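Local structure of UDP-L-Rhamnose Synthase (Acanthamoeba polyphaga mimivirus, 7JID) at residues Arg161-Glu169 with Pro189-Gln197. The protein binds NADP and UDP-rhamnose and, as a mimiviral UDP-L-rhamnose synthase, an oxidoreductase, probably makes the activated sugar UDP-L-rhamnose. Residues are numbered along the deposited sequence; the frame is centred on the assembly and turned at random.
With AWU ([[(2~{R},3~{S},4~{R},5~{R})-5-[2,4-bis(oxidanylidene)pyrimidin-1-yl]-3,4-bis(oxidanyl)oxolan-2-yl]methoxy-oxidanyl-phosphoryl] [(2~{R},3~{R},4~{R},5~{R},6~{S})-6-methyl-3,4,5-tris(oxidanyl)oxan-2-yl] hydrogen phosphate), chain C.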
ATOM      1  N   ARG A 161      18.260  -0.011   0.343  1.00  8.28           N
ATOM      2  CA  ARG A 161      17.845   1.171  -0.444  1.00  7.43           C
ATOM      3  C   ARG A 161      18.887   1.575  -1.487  1.00  7.75           C
ATOM      4  O   ARG A 161      19.904   2.242  -1.183  1.00  7.77           O
ATOM      5  CB  ARG A 161      17.583   2.303   0.551  1.00  7.11           C
ATOM      6  CG  ARG A 161      16.463   2.073   1.539  1.00  7.76           C
ATOM      7  CD  ARG A 161      16.379   3.342   2.344  1.00  9.23           C
ATOM      8  NE  ARG A 161      15.447   3.350   3.428  1.00  8.30           N
ATOM      9  CZ  ARG A 161      15.556   4.103   4.518  1.00  9.29           C
ATOM     10  NH1 ARG A 161      16.656   4.813   4.727  1.00  9.62           N
ATOM     11  NH2 ARG A 161      14.575   4.082   5.404  1.00  9.75           N
ATOM     12  N   ILE A 162      18.706   1.130  -2.741  1.00  8.61           N
ATOM     13  CA  ILE A 162      19.581   1.583  -3.854  1.00  8.43           C
ATOM     14  C   ILE A 162      18.945   2.841  -4.458  1.00  8.24           C
ATOM     15  O   ILE A 162      17.730   3.043  -4.298  1.00  8.24           O
ATOM     16  CB  ILE A 162      19.823   0.488  -4.898  1.00  8.80           C
ATOM     17  CG1 ILE A 162      18.509   0.001  -5.515  1.00  9.30           C
ATOM     18  CG2 ILE A 162      20.657  -0.626  -4.282  1.00  9.50           C
ATOM     19  CD1 ILE A 162      18.728  -0.652  -6.868  1.00  9.75           C
ATOM     20  N   ARG A 163      19.753   3.583  -5.165  1.00  7.72           N
ATOM     21  CA  ARG A 163      19.237   4.690  -5.992  1.00  8.22           C
ATOM     22  C   ARG A 163      19.949   4.726  -7.319  1.00  7.72           C
ATOM     23  O   ARG A 163      21.177   4.500  -7.362  1.00  7.77           O
ATOM     24  CB  ARG A 163      19.430   6.031  -5.302  1.00  8.24           C
ATOM     25  CG  ARG A 163      18.732   6.125  -3.967  1.00  8.37           C
ATOM     26  CD  ARG A 163      18.798   7.525  -3.365  1.00  7.88           C
ATOM     27  NE  ARG A 163      17.977   8.463  -4.125  1.00  8.63           N
ATOM     28  CZ  ARG A 163      18.356   9.611  -4.685  1.00  8.93           C
ATOM     29  NH1 ARG A 163      19.625   9.934  -4.800  1.00  8.75           N
ATOM     30  NH2 ARG A 163      17.463  10.382  -5.256  1.00  9.47           N
ATOM     31  N   MET A 164      19.249   5.187  -8.346  1.00  8.81           N
ATOM     32  CA  MET A 164      19.879   5.551  -9.645  1.00 10.50           C
ATOM     33  C   MET A 164      20.969   4.542 -10.005  1.00  9.05           C
ATOM     34  O   MET A 164      22.142   4.878 -10.282  1.00  8.28           O
ATOM     35  CB  MET A 164      20.483   6.948  -9.549  1.00 11.46           C
ATOM     36  CG  MET A 164      19.393   7.946  -9.166  1.00 13.36           C
ATOM     37  SD  MET A 164      20.016   9.572  -8.807  1.00 13.69           S
ATOM     38  CE  MET A 164      18.488  10.504  -8.796  1.00 12.81           C
ATOM     39  N   PRO A 165      20.626   3.231 -10.050  1.00  8.82           N
ATOM     40  CA  PRO A 165      21.650   2.224 -10.258  1.00  9.85           C
ATOM     41  C   PRO A 165      22.389   2.335 -11.595  1.00  9.00           C
ATOM     42  O   PRO A 165      21.778   2.677 -12.619  1.00  8.16           O
ATOM     43  CB  PRO A 165      20.899   0.893 -10.228  1.00  9.45           C
ATOM     44  CG  PRO A 165      19.452   1.246 -10.377  1.00 10.62           C
ATOM     45  CD  PRO A 165      19.296   2.657  -9.807  1.00  9.27           C
ATOM     46  N   ILE A 166      23.711   2.115 -11.543  1.00  9.02           N
ATOM     47  CA  ILE A 166      24.669   2.253 -12.675  1.00 11.40           C
ATOM     48  C   ILE A 166      25.377   0.916 -12.905  1.00 10.77           C
ATOM     49  O   ILE A 166      25.694   0.257 -11.922  1.00 10.86           O
ATOM     50  CB  ILE A 166      25.686   3.347 -12.354  1.00 11.72           C
ATOM     51  CG1 ILE A 166      25.052   4.744 -12.313  1.00 13.09           C
ATOM     52  CG2 ILE A 166      26.870   3.320 -13.319  1.00 12.26           C
ATOM     53  CD1 ILE A 166      25.866   5.730 -11.531  1.00 14.74           C
ATOM     54  N   THR A 167      25.507   0.511 -14.153  1.00 12.99           N
ATOM     55  CA  THR A 167      26.404  -0.600 -14.536  1.00 13.64           C
ATOM     56  C   THR A 167      27.429  -0.105 -15.545  1.00 13.23           C
ATOM     57  O   THR A 167      27.129   0.866 -16.281  1.00 14.07           O
ATOM     58  CB  THR A 167      25.598  -1.786 -15.077  1.00 15.17           C
ATOM     59  OG1 THR A 167      24.778  -1.319 -16.158  1.00 14.72           O
ATOM     60  CG2 THR A 167      24.789  -2.457 -13.985  1.00 16.63           C
ATOM     61  N   ILE A 168      28.581  -0.759 -15.577  1.00 14.54           N
ATOM     62  CA  ILE A 168      29.640  -0.538 -16.598  1.00 15.57           C
ATOM     63  C   ILE A 168      29.027  -0.871 -17.957  1.00 14.87           C
ATOM     64  O   ILE A 168      29.109  -0.043 -18.868  1.00 16.37           O
ATOM     65  CB  ILE A 168      30.879  -1.395 -16.296  1.00 16.31           C
ATOM     66  CG1 ILE A 168      31.521  -1.029 -14.957  1.00 17.32           C
ATOM     67  CG2 ILE A 168      31.843  -1.325 -17.472  1.00 16.96           C
ATOM     68  CD1 ILE A 168      32.374  -2.146 -14.349  1.00 18.16           C
ATOM     69  N   GLU A 169      28.371  -2.014 -18.049  1.00 17.37           N
ATOM     70  CA  GLU A 169      27.677  -2.395 -19.310  1.00 19.11           C
ATOM     71  C   GLU A 169      26.522  -1.410 -19.541  1.00 18.47           C
ATOM     72  O   GLU A 169      25.743  -1.230 -18.628  1.00 17.51           O
ATOM     73  CB  GLU A 169      27.153  -3.829 -19.218  1.00 23.03           C
ATOM     74  CG  GLU A 169      26.738  -4.380 -20.576  1.00 25.01           C
ATOM     75  CD  GLU A 169      26.136  -5.775 -20.568  1.00 26.12           C
ATOM     76  OE1 GLU A 169      26.246  -6.472 -19.545  1.00 33.55           O
ATOM     77  OE2 GLU A 169      25.553  -6.152 -21.579  1.00 32.41           O
ATOM     78  N   PRO A 189      23.248  16.982  -7.447  1.00  9.44           N
ATOM     79  CA  PRO A 189      24.044  16.005  -6.685  1.00  8.89           C
ATOM     80  C   PRO A 189      23.124  14.963  -6.035  1.00  9.85           C
ATOM     81  O   PRO A 189      22.142  15.317  -5.390  1.00  8.76           O
ATOM     82  CB  PRO A 189      24.811  16.847  -5.660  1.00  9.37           C
ATOM     83  CG  PRO A 189      24.861  18.219  -6.300  1.00 10.37           C
ATOM     84  CD  PRO A 189      23.532  18.352  -6.993  1.00 11.46           C
ATOM     85  N   ASN A 190      23.536  13.703  -6.079  1.00  8.96           N
ATOM     86  CA  ASN A 190      22.686  12.600  -5.604  1.00  8.52           C
ATOM     87  C   ASN A 190      23.520  11.409  -5.148  1.00  8.86           C
ATOM     88  O   ASN A 190      24.658  11.222  -5.666  1.00  6.89           O
ATOM     89  CB  ASN A 190      21.832  12.098  -6.762  1.00  9.09           C
ATOM     90  CG  ASN A 190      20.486  12.765  -6.822  1.00  8.13           C
ATOM     91  OD1 ASN A 190      19.599  12.423  -6.040  1.00  7.74           O
ATOM     92  ND2 ASN A 190      20.327  13.698  -7.781  1.00  8.17           N
ATOM     93  N   SER A 191      22.966  10.656  -4.214  1.00  8.61           N
ATOM     94  CA  SER A 191      23.455   9.324  -3.826  1.00  7.83           C
ATOM     95  C   SER A 191      23.049   8.339  -4.905  1.00  8.11           C
ATOM     96  O   SER A 191      21.832   8.253  -5.221  1.00  8.56           O
ATOM     97  CB  SER A 191      22.973   8.921  -2.500  1.00  8.75           C
ATOM     98  OG  SER A 191      23.562   9.685  -1.454  1.00  9.10           O
ATOM     99  N   MET A 192      23.999   7.543  -5.373  1.00  8.62           N
ATOM    100  CA  MET A 192      23.762   6.554  -6.447  1.00  8.88           C
ATOM    101  C   MET A 192      24.468   5.247  -6.108  1.00  8.45           C
ATOM    102  O   MET A 192      25.355   5.266  -5.310  1.00  8.75           O
ATOM    103  CB  MET A 192      24.215   7.047  -7.826  1.00  9.27           C
ATOM    104  CG  MET A 192      23.915   8.497  -8.077  1.00  9.80           C
ATOM    105  SD  MET A 192      24.095   8.884  -9.835  1.00  9.45           S
ATOM    106  CE  MET A 192      23.645  10.645  -9.842  1.00  8.18           C
ATOM    107  N   THR A 193      24.053   4.181  -6.772  1.00  8.72           N
ATOM    108  CA  THR A 193      24.505   2.791  -6.525  1.00  8.60           C
ATOM    109  C   THR A 193      25.211   2.269  -7.766  1.00  8.34           C
ATOM    110  O   THR A 193      24.555   2.121  -8.793  1.00  8.45           O
ATOM    111  CB  THR A 193      23.316   1.887  -6.206  1.00  8.00           C
ATOM    112  OG1 THR A 193      22.632   2.368  -5.047  1.00  7.08           O
ATOM    113  CG2 THR A 193      23.743   0.470  -5.882  1.00  8.24           C
ATOM    114  N   ILE A 194      26.521   1.977  -7.663  1.00  8.54           N
ATOM    115  CA  ILE A 194      27.243   1.281  -8.744  1.00  8.93           C
ATOM    116  C   ILE A 194      27.080  -0.226  -8.536  1.00  8.99           C
ATOM    117  O   ILE A 194      27.630  -0.756  -7.574  1.00  9.78           O
ATOM    118  CB  ILE A 194      28.715   1.701  -8.841  1.00  9.27           C
ATOM    119  CG1 ILE A 194      28.814   3.221  -9.094  1.00  8.88           C
ATOM    120  CG2 ILE A 194      29.349   0.884  -9.957  1.00  9.53           C
ATOM    121  CD1 ILE A 194      30.192   3.733  -9.026  1.00  9.82           C
ATOM    122  N   LEU A 195      26.242  -0.858  -9.355  1.00  9.64           N
ATOM    123  CA  LEU A 195      25.841  -2.260  -9.094  1.00 10.63           C
ATOM    124  C   LEU A 195      27.049  -3.182  -9.257  1.00 11.88           C
ATOM    125  O   LEU A 195      27.125  -4.138  -8.503  1.00 10.98           O
ATOM    126  CB  LEU A 195      24.700  -2.661 -10.040  1.00 10.56           C
ATOM    127  CG  LEU A 195      23.340  -2.062  -9.718  1.00 11.31           C
ATOM    128  CD1 LEU A 195      22.330  -2.466 -10.774  1.00 10.98           C
ATOM    129  CD2 LEU A 195      22.854  -2.467  -8.335  1.00 10.89           C
ATOM    130  N   ASP A 196      27.977  -2.887 -10.171  1.00 13.40           N
ATOM    131  CA  ASP A 196      29.172  -3.752 -10.330  1.00 14.23           C
ATOM    132  C   ASP A 196      29.933  -3.844  -9.000  1.00 13.41           C
ATOM    133  O   ASP A 196      30.417  -4.903  -8.658  1.00 12.23           O
ATOM    134  CB  ASP A 196      30.057  -3.278 -11.471  1.00 14.58           C
ATOM    135  CG  ASP A 196      29.304  -3.155 -12.764  1.00 16.42           C
ATOM    136  OD1 ASP A 196      29.362  -4.112 -13.570  1.00 17.19           O
ATOM    137  OD2 ASP A 196      28.667  -2.107 -12.989  1.00 15.39           O
ATOM    138  N   GLN A 197      29.990  -2.751  -8.250  1.00 11.85           N
ATOM    139  CA  GLN A 197      30.709  -2.661  -6.971  1.00 12.35           C
ATOM    140  C   GLN A 197      29.869  -3.195  -5.817  1.00 12.40           C
ATOM    141  O   GLN A 197      30.453  -3.781  -4.861  1.00 14.55           O
ATOM    142  CB  GLN A 197      31.151  -1.208  -6.759  1.00 13.80           C
ATOM    143  CG  GLN A 197      32.237  -0.828  -7.740  1.00 15.56           C
ATOM    144  CD  GLN A 197      32.484   0.657  -7.807  1.00 19.64           C
ATOM    145  OE1 GLN A 197      32.074   1.388  -6.908  1.00 16.67           O
ATOM    146  NE2 GLN A 197      33.154   1.083  -8.875  1.00 22.36           N
TER
HETATM  147  PA  AWU C 301      14.482   8.577 -15.041  1.00 15.89           P
HETATM  148  O1A AWU C 301      13.148   9.199 -15.217  1.00 17.34           O
HETATM  149  O2A AWU C 301      15.179   8.008 -16.264  1.00 14.81           O
HETATM  150  O3A AWU C 301      14.584   7.268 -14.075  1.00 17.99           O
HETATM  151  PB  AWU C 301      13.556   6.857 -12.854  1.00 16.57           P
HETATM  152  O1B AWU C 301      13.272   7.983 -11.830  1.00 16.78           O
HETATM  153  O2B AWU C 301      12.361   6.099 -13.475  1.00 15.79           O
HETATM  154  O3B AWU C 301      14.540   5.838 -12.111  1.00 17.14           O
HETATM  155  C5' AWU C 301      13.772   3.295  -9.644  1.00 18.49           C
HETATM  156  O5' AWU C 301      14.136   3.942 -10.848  1.00 18.08           O
HETATM  157  C4' AWU C 301      14.879   3.466  -8.619  1.00 17.75           C
HETATM  158  O4' AWU C 301      14.485   2.973  -7.319  1.00 16.12           O
HETATM  159  C3' AWU C 301      15.197   4.920  -8.494  1.00 17.39           C
HETATM  160  O3' AWU C 301      16.399   5.036  -7.780  1.00 16.18           O
HETATM  161  C2' AWU C 301      15.463   5.593  -9.837  1.00 17.24           C
HETATM  162  C1' AWU C 301      14.432   5.275 -10.827  1.00 17.34           C
HETATM  163  N1  AWU C 301      16.434  13.241 -16.222  1.00 10.49           N
HETATM  164  C2  AWU C 301      16.986  14.291 -16.936  1.00 12.07           C
HETATM  165  O2  AWU C 301      18.056  14.809 -16.554  1.00 10.67           O
HETATM  166  N3  AWU C 301      16.409  14.643 -18.128  1.00 12.38           N
HETATM  167  C4  AWU C 301      15.235  14.099 -18.548  1.00 12.62           C
HETATM  168  O4  AWU C 301      14.775  14.471 -19.690  1.00 12.85           O
HETATM  169  C5  AWU C 301      14.691  13.028 -17.838  1.00 11.84           C
HETATM  170  C6  AWU C 301      15.237  12.669 -16.610  1.00 10.62           C
HETATM  171  C1C AWU C 301      17.039  12.806 -14.931  1.00 10.03           C
HETATM  172  C2C AWU C 301      16.090  12.659 -13.741  1.00  9.18           C
HETATM  173  C3C AWU C 301      16.813  11.581 -12.895  1.00  9.87           C
HETATM  174  C4C AWU C 301      17.464  10.758 -13.961  1.00  9.67           C
HETATM  175  C5C AWU C 301      16.838   9.402 -14.209  1.00 11.23           C
HETATM  176  C6' AWU C 301      13.559   1.835 -10.041  1.00 19.05           C
HETATM  177  O2' AWU C 301      16.641   5.030 -10.373  1.00 17.77           O
HETATM  178  O2C AWU C 301      16.021  13.888 -13.065  1.00  9.58           O
HETATM  179  O3C AWU C 301      17.861  12.155 -12.134  1.00  8.38           O
HETATM  180  O4C AWU C 301      17.374  11.459 -15.194  1.00 10.30           O
HETATM  181  O5C AWU C 301      15.419   9.633 -14.371  1.00 13.81           O
HETATM  182  O   HOH W   1      28.306  -4.154 -16.112  1.00 19.56           O
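The guanidinium of Arg163 meets OD1 of Asn190 end-on, NH1 (2.8 Å) and NH2 (3.1 Å) both donating to this one oxygen, which lies in the guanidinium plane. A bend of the arginine at chi3 (70°) brings NH1 to the carbonyl O of Ser191 as well, on a lone pair. Met192 runs extended beside Met164, its CE 3.9 Å from SD of Met164, while its own sulfur meets CD1 of Ile166. Three atoms of Thr193 bond across to 161-169. Its OG1 accepts from Arg163 N (3.1 Å) and is also hydrogen-bonded to Phe216 O; its carbonyl takes Ile166 N, and its N bonds weakly to Arg163 O. Ile194, the helix N-cap residue, forms a single beta bridge with Ile166, and Leu195 N follows with a bond to Ile166 O (2.9 Å) as its CD1 packs on CB of Pro165. Asp196 closes the series: OD2 accepts Ile168 N on its syn side, 32° out of the carboxylate plane, and OD1 joins Glu169 N through a water. Residues 189-197 thus back the loop in which Met164 N binds O3' of the UDP-rhamnose sugar (2.9 Å); this loop is a ligand-pocket wall just past the C-terminal end of strand 157-162, as in Rossmann-type folds.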